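Local coordinates for protein D-glycero-D-manno-heptose 1-phosphate kinase (Bacteroides thetaiotaomicron, PDB 3K85) that probably transfers phosphate from ATP to a sugar substrate, as a GHMP-family kinase assigned to D-glycero-D-manno-heptose 1-phosphate, at residues A[62-67]-A[75-80]; A[69-74]-A[88-93]. One frame throughout, in Å; residues are numbered along the deposited sequence.

Overall arrangement
Both contacts lie in one corner of the chain, their centres about 14 Å apart and about 23 and 25 Å from the chain's centre. They share helix 79-91: contact 1 sets strand 62-67 against loop residues 75-78 just before the helix, and contact 2 sets the connecting loop 69-74 against its last turn. Along the sequence the segments alternate, 62-67, 69-74, 75-80 and 88-93, so strand, loop and helix are tied together crosswise. The two meet where Tyr66 packs on Glu73 and Ser79 on Ile74. Contact 1 thus links the mixed sheet, where strand 62-67 pairs with strand 52-57, to the helix start, and contact 2 links the loop to the helix end.

Contact 1 of 2, residues A[62-67]-A[75-80]; sequences CCKSYL and DGEASL
Lys64 and Glu77 make the one salt bridge between strand 62-67 and the loop 75-78 that leads into helix 79-91. The two side chains cross at roughly a right angle. Lysine suits the strand because the end of its long chain passes the acid, with Lys64 CE 3.1 Å from Glu77 OE1. The bend at the last torsion of Lys64 (chi4 56°) leaves NZ beside the carboxylate, 3.4 Å from Glu77 OE1 and 3.6 Å from Glu77 OE2, a loose salt bridge. Glu77 reaches across with its chain extended beyond CG, which carries the carboxylate to Lys64. An alanine in place of Glu77 would probably leave the Lys64 ammonium without its carboxylate mate in this contact and free its chain to swing.

Farther along the strand, Tyr66 and Asp75 approach from opposite directions, and the ring and carboxylate planes lie 18° apart. Tyr66 OH is 3.7 Å from Asp75 OD2, and both take Lys82 NZ as partner, the phenol oxygen by a hydrogen bond and the aspartate by a salt bridge. At the other end Cys62, its SG anti to the backbone N (chi1 166°), presents sulfur to the methyl of Ala78, with Cys62 SG 4.2 Å from Ala78 CB. Small, apolar groups fit this buried spot, where Ala78 also touches Ile55 of the neighbouring strand and stands at the N-cap position. Along the partly exposed seam Lys64 probably offsets Glu77, while Lys82 is likely to ease the crowding of Asp75 with Glu73; charge thus closes the strand-to-helix connection at its rim and small apolar groups close it inside.

Contact 2 of 2, residues A[69-74]-A[88-93]; sequences MSQLEI and IIRDYR
Ile89 CG2 rests on the backbone of Ser70, 3.1 Å from Ser70 O, where the last turn of helix 79-91 meets the loop 69-74. Ile88, one residue earlier, turns its end from the loop and packs on Leu124 and Leu131 of helix 115-131, so the helix is clasped on another flank by apolar side chains.

Ile89 itself points at the loop. Its CG2 branch stands anti to the backbone N while CG1 lies beside it (chi1 -65°), which brings CB and both branches round the Ser70 carbonyl; Ser70 CB lies 4.3 Å from Ile89 CG2. A beta-branched residue suits this buried site, since it fills the space close to the helix backbone. The Gln71 side chain runs past Ile89 in the opposite direction.

Arg90 comes next, its chain bent at chi3 (-63°), which brings the guanidinium up to the Gln71 amide. The amide meets it at its edge, the two planes 89° apart. The methylenes of Arg90 add to the packing, and NH2 is taken by a salt bridge to Asp151, which anchors the charged end.

Beyond Asp91, which pairs with Arg87 one turn back, the helix ends in a Schellman motif. Arg93, at positive phi, is its C-prime residue, with Arg93 N hydrogen-bonded to Arg90 O at 2.9 Å. Close packing of an isoleucine on a backbone carbonyl therefore joins loop and helix end, while Arg90 has its charge partner in Asp151 and the loop backbone is bonded to the same helix, Met69 O to Tyr85 and Leu72 N to Asn86.

Contact 1 of 2, residues A[62-67]-A[75-80]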
# COMPACT_ATOMS: atom_id res chain seq x y z
N CYS A 62 -2.29 12.51 36.02
CA CYS A 62 -3.27 12.15 37.02
C CYS A 62 -2.98 10.80 37.64
O CYS A 62 -2.55 9.87 36.96
CB CYS A 62 -4.67 12.10 36.40
SG CYS A 62 -5.91 11.27 37.44
N CYS A 63 -3.22 10.69 38.94
CA CYS A 63 -3.01 9.45 39.66
C CYS A 63 -4.03 9.33 40.78
O CYS A 63 -3.73 9.64 41.93
CB CYS A 63 -1.60 9.40 40.25
SG CYS A 63 -1.25 7.83 41.05
N LYS A 64 -5.23 8.87 40.43
CA LYS A 64 -6.32 8.73 41.38
C LYS A 64 -7.03 7.40 41.34
O LYS A 64 -7.05 6.72 40.31
CB LYS A 64 -7.35 9.84 41.17
CG LYS A 64 -6.83 11.22 41.50
CD LYS A 64 -7.89 12.28 41.23
CE LYS A 64 -7.46 13.64 41.79
NZ LYS A 64 -6.13 14.07 41.27
N SER A 65 -7.62 7.03 42.46
CA SER A 65 -8.37 5.80 42.59
C SER A 65 -9.83 6.24 42.64
O SER A 65 -10.14 7.30 43.18
CB SER A 65 -7.97 5.09 43.89
OG SER A 65 -8.56 3.81 43.99
N TYR A 66 -10.73 5.45 42.05
CA TYR A 66 -12.16 5.76 42.04
C TYR A 66 -12.95 4.49 42.33
O TYR A 66 -12.48 3.38 42.09
CB TYR A 66 -12.60 6.28 40.67
CG TYR A 66 -11.98 7.59 40.26
CD1 TYR A 66 -12.56 8.80 40.64
CD2 TYR A 66 -10.84 7.63 39.47
CE1 TYR A 66 -12.01 10.02 40.23
CE2 TYR A 66 -10.28 8.83 39.06
CZ TYR A 66 -10.87 10.02 39.44
OH TYR A 66 -10.31 11.21 39.03
N LEU A 67 -14.16 4.67 42.85
CA LEU A 67 -15.02 3.54 43.16
C LEU A 67 -15.54 3.00 41.82
O LEU A 67 -16.04 3.75 40.98
CB LEU A 67 -16.18 4.01 44.04
CG LEU A 67 -15.84 5.24 44.89
CD1 LEU A 67 -17.07 5.66 45.69
CD2 LEU A 67 -14.67 4.95 45.82
N ASP A 75 -14.33 14.83 35.23
CA ASP A 75 -13.85 15.87 36.13
C ASP A 75 -12.98 16.87 35.41
O ASP A 75 -13.03 18.07 35.67
CB ASP A 75 -12.99 15.28 37.26
CG ASP A 75 -13.76 14.33 38.14
OD1 ASP A 75 -14.82 14.72 38.67
OD2 ASP A 75 -13.30 13.18 38.30
N GLY A 76 -12.17 16.36 34.49
CA GLY A 76 -11.25 17.20 33.75
C GLY A 76 -9.90 16.56 34.00
O GLY A 76 -8.84 17.10 33.67
N GLU A 77 -9.96 15.38 34.59
CA GLU A 77 -8.78 14.60 34.91
C GLU A 77 -8.90 13.22 34.28
O GLU A 77 -9.89 12.50 34.49
CB GLU A 77 -8.64 14.49 36.42
CG GLU A 77 -8.67 15.82 37.13
CD GLU A 77 -8.23 15.73 38.58
OE1 GLU A 77 -8.75 14.86 39.31
OE2 GLU A 77 -7.35 16.53 38.98
N ALA A 78 -7.88 12.84 33.50
CA ALA A 78 -7.87 11.55 32.82
C ALA A 78 -9.14 11.46 31.98
O ALA A 78 -9.82 10.44 31.99
CB ALA A 78 -7.81 10.42 33.84
N SER A 79 -9.45 12.53 31.27
CA SER A 79 -10.63 12.57 30.43
C SER A 79 -10.59 11.45 29.38
O SER A 79 -11.55 10.68 29.23
CB SER A 79 -10.74 13.93 29.74
OG SER A 79 -10.92 14.98 30.68
N LEU A 80 -9.47 11.37 28.67
CA LEU A 80 -9.28 10.36 27.63
C LEU A 80 -9.60 8.95 28.11
O LEU A 80 -10.34 8.22 27.45
CB LEU A 80 -7.85 10.43 27.12
CG LEU A 80 -7.58 11.37 25.94
CD1 LEU A 80 -8.46 12.58 26.00
CD2 LEU A 80 -6.12 11.74 25.93

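Contact 2 of 2, residues A[69-74]-A[88-93]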
# COMPACT_ATOMS: atom_id res chain seq x y z
N MSE A 69 -17.46 2.09 38.92
CA MSE A 69 -18.79 2.50 38.45
C MSE A 69 -19.05 2.07 37.01
O MSE A 69 -18.18 1.50 36.35
CB MSE A 69 -18.92 4.02 38.52
CG MSE A 69 -18.62 4.62 39.87
SE MSE A 69 -18.94 6.51 39.81
CE MSE A 69 -17.12 7.16 40.12
N SER A 70 -20.25 2.34 36.51
CA SER A 70 -20.59 2.00 35.13
C SER A 70 -20.13 3.15 34.24
O SER A 70 -19.76 2.96 33.09
CB SER A 70 -22.10 1.81 34.96
OG SER A 70 -22.53 0.58 35.50
N GLN A 71 -20.17 4.35 34.80
CA GLN A 71 -19.74 5.54 34.07
C GLN A 71 -18.88 6.36 35.02
O GLN A 71 -18.99 6.21 36.24
CB GLN A 71 -20.95 6.38 33.64
CG GLN A 71 -21.87 5.72 32.62
CD GLN A 71 -21.23 5.56 31.26
OE1 GLN A 71 -20.49 4.61 31.02
NE2 GLN A 71 -21.49 6.50 30.36
N LEU A 72 -18.01 7.20 34.48
CA LEU A 72 -17.15 8.04 35.31
C LEU A 72 -17.30 9.49 34.89
O LEU A 72 -17.19 9.84 33.72
CB LEU A 72 -15.67 7.63 35.19
CG LEU A 72 -15.25 6.31 35.85
CD1 LEU A 72 -13.76 6.09 35.61
CD2 LEU A 72 -15.55 6.34 37.34
N GLU A 73 -17.54 10.34 35.88
CA GLU A 73 -17.72 11.76 35.66
C GLU A 73 -16.50 12.44 35.06
O GLU A 73 -15.38 12.28 35.54
CB GLU A 73 -18.09 12.43 37.00
CG GLU A 73 -17.05 12.25 38.13
CD GLU A 73 -16.70 10.79 38.46
OE1 GLU A 73 -17.61 10.00 38.80
OE2 GLU A 73 -15.50 10.43 38.39
N ILE A 74 -16.70 13.19 33.99
CA ILE A 74 -15.58 13.87 33.37
C ILE A 74 -15.18 15.08 34.23
O ILE A 74 -15.62 16.20 34.00
CB ILE A 74 -15.94 14.32 31.91
CG1 ILE A 74 -15.94 13.10 30.98
CG2 ILE A 74 -14.92 15.31 31.37
CD1 ILE A 74 -16.86 11.99 31.42
N ILE A 88 -17.09 2.47 26.03
CA ILE A 88 -17.06 1.01 25.93
C ILE A 88 -18.10 0.38 26.85
O ILE A 88 -18.72 -0.64 26.50
CB ILE A 88 -15.64 0.40 26.28
CG1 ILE A 88 -14.59 0.83 25.26
CG2 ILE A 88 -15.70 -1.12 26.27
CD1 ILE A 88 -14.93 0.45 23.83
N ILE A 89 -18.30 0.97 28.02
CA ILE A 89 -19.30 0.43 28.95
C ILE A 89 -20.69 0.57 28.32
O ILE A 89 -21.50 -0.34 28.41
CB ILE A 89 -19.30 1.16 30.32
CG1 ILE A 89 -17.97 0.90 31.05
CG2 ILE A 89 -20.46 0.65 31.18
CD1 ILE A 89 -17.75 -0.55 31.44
N ARG A 90 -20.93 1.71 27.68
CA ARG A 90 -22.21 1.97 27.03
C ARG A 90 -22.44 1.12 25.79
O ARG A 90 -23.39 0.34 25.73
CB ARG A 90 -22.33 3.44 26.63
CG ARG A 90 -22.42 4.40 27.78
CD ARG A 90 -23.18 5.63 27.36
NE ARG A 90 -22.50 6.35 26.30
CZ ARG A 90 -21.41 7.09 26.48
NH1 ARG A 90 -20.88 7.20 27.70
NH2 ARG A 90 -20.87 7.73 25.45
N ASP A 91 -21.57 1.28 24.80
CA ASP A 91 -21.68 0.54 23.55
C ASP A 91 -21.84 -0.95 23.70
O ASP A 91 -22.52 -1.59 22.90
CB ASP A 91 -20.48 0.84 22.66
CG ASP A 91 -20.61 2.16 21.94
OD1 ASP A 91 -21.64 2.84 22.15
OD2 ASP A 91 -19.70 2.52 21.17
N TYR A 92 -21.23 -1.53 24.72
CA TYR A 92 -21.34 -2.96 24.90
C TYR A 92 -22.22 -3.36 26.09
O TYR A 92 -22.34 -4.55 26.42
CB TYR A 92 -19.93 -3.56 24.99
CG TYR A 92 -19.19 -3.36 23.68
CD1 TYR A 92 -19.45 -4.19 22.59
CD2 TYR A 92 -18.36 -2.25 23.49
CE1 TYR A 92 -18.91 -3.92 21.34
CE2 TYR A 92 -17.81 -1.98 22.24
CZ TYR A 92 -18.10 -2.81 21.17
OH TYR A 92 -17.61 -2.53 19.91
N ARG A 93 -22.86 -2.36 26.71
CA ARG A 93 -23.77 -2.58 27.84
C ARG A 93 -23.13 -3.50 28.87
O ARG A 93 -23.73 -4.49 29.28
CB ARG A 93 -25.07 -3.20 27.36
CG ARG A 93 -25.74 -2.49 26.19
CD ARG A 93 -26.92 -3.34 25.69
NE ARG A 93 -27.63 -3.97 26.81
CZ ARG A 93 -28.74 -4.70 26.71
NH1 ARG A 93 -29.30 -4.90 25.52
NH2 ARG A 93 -29.30 -5.23 27.79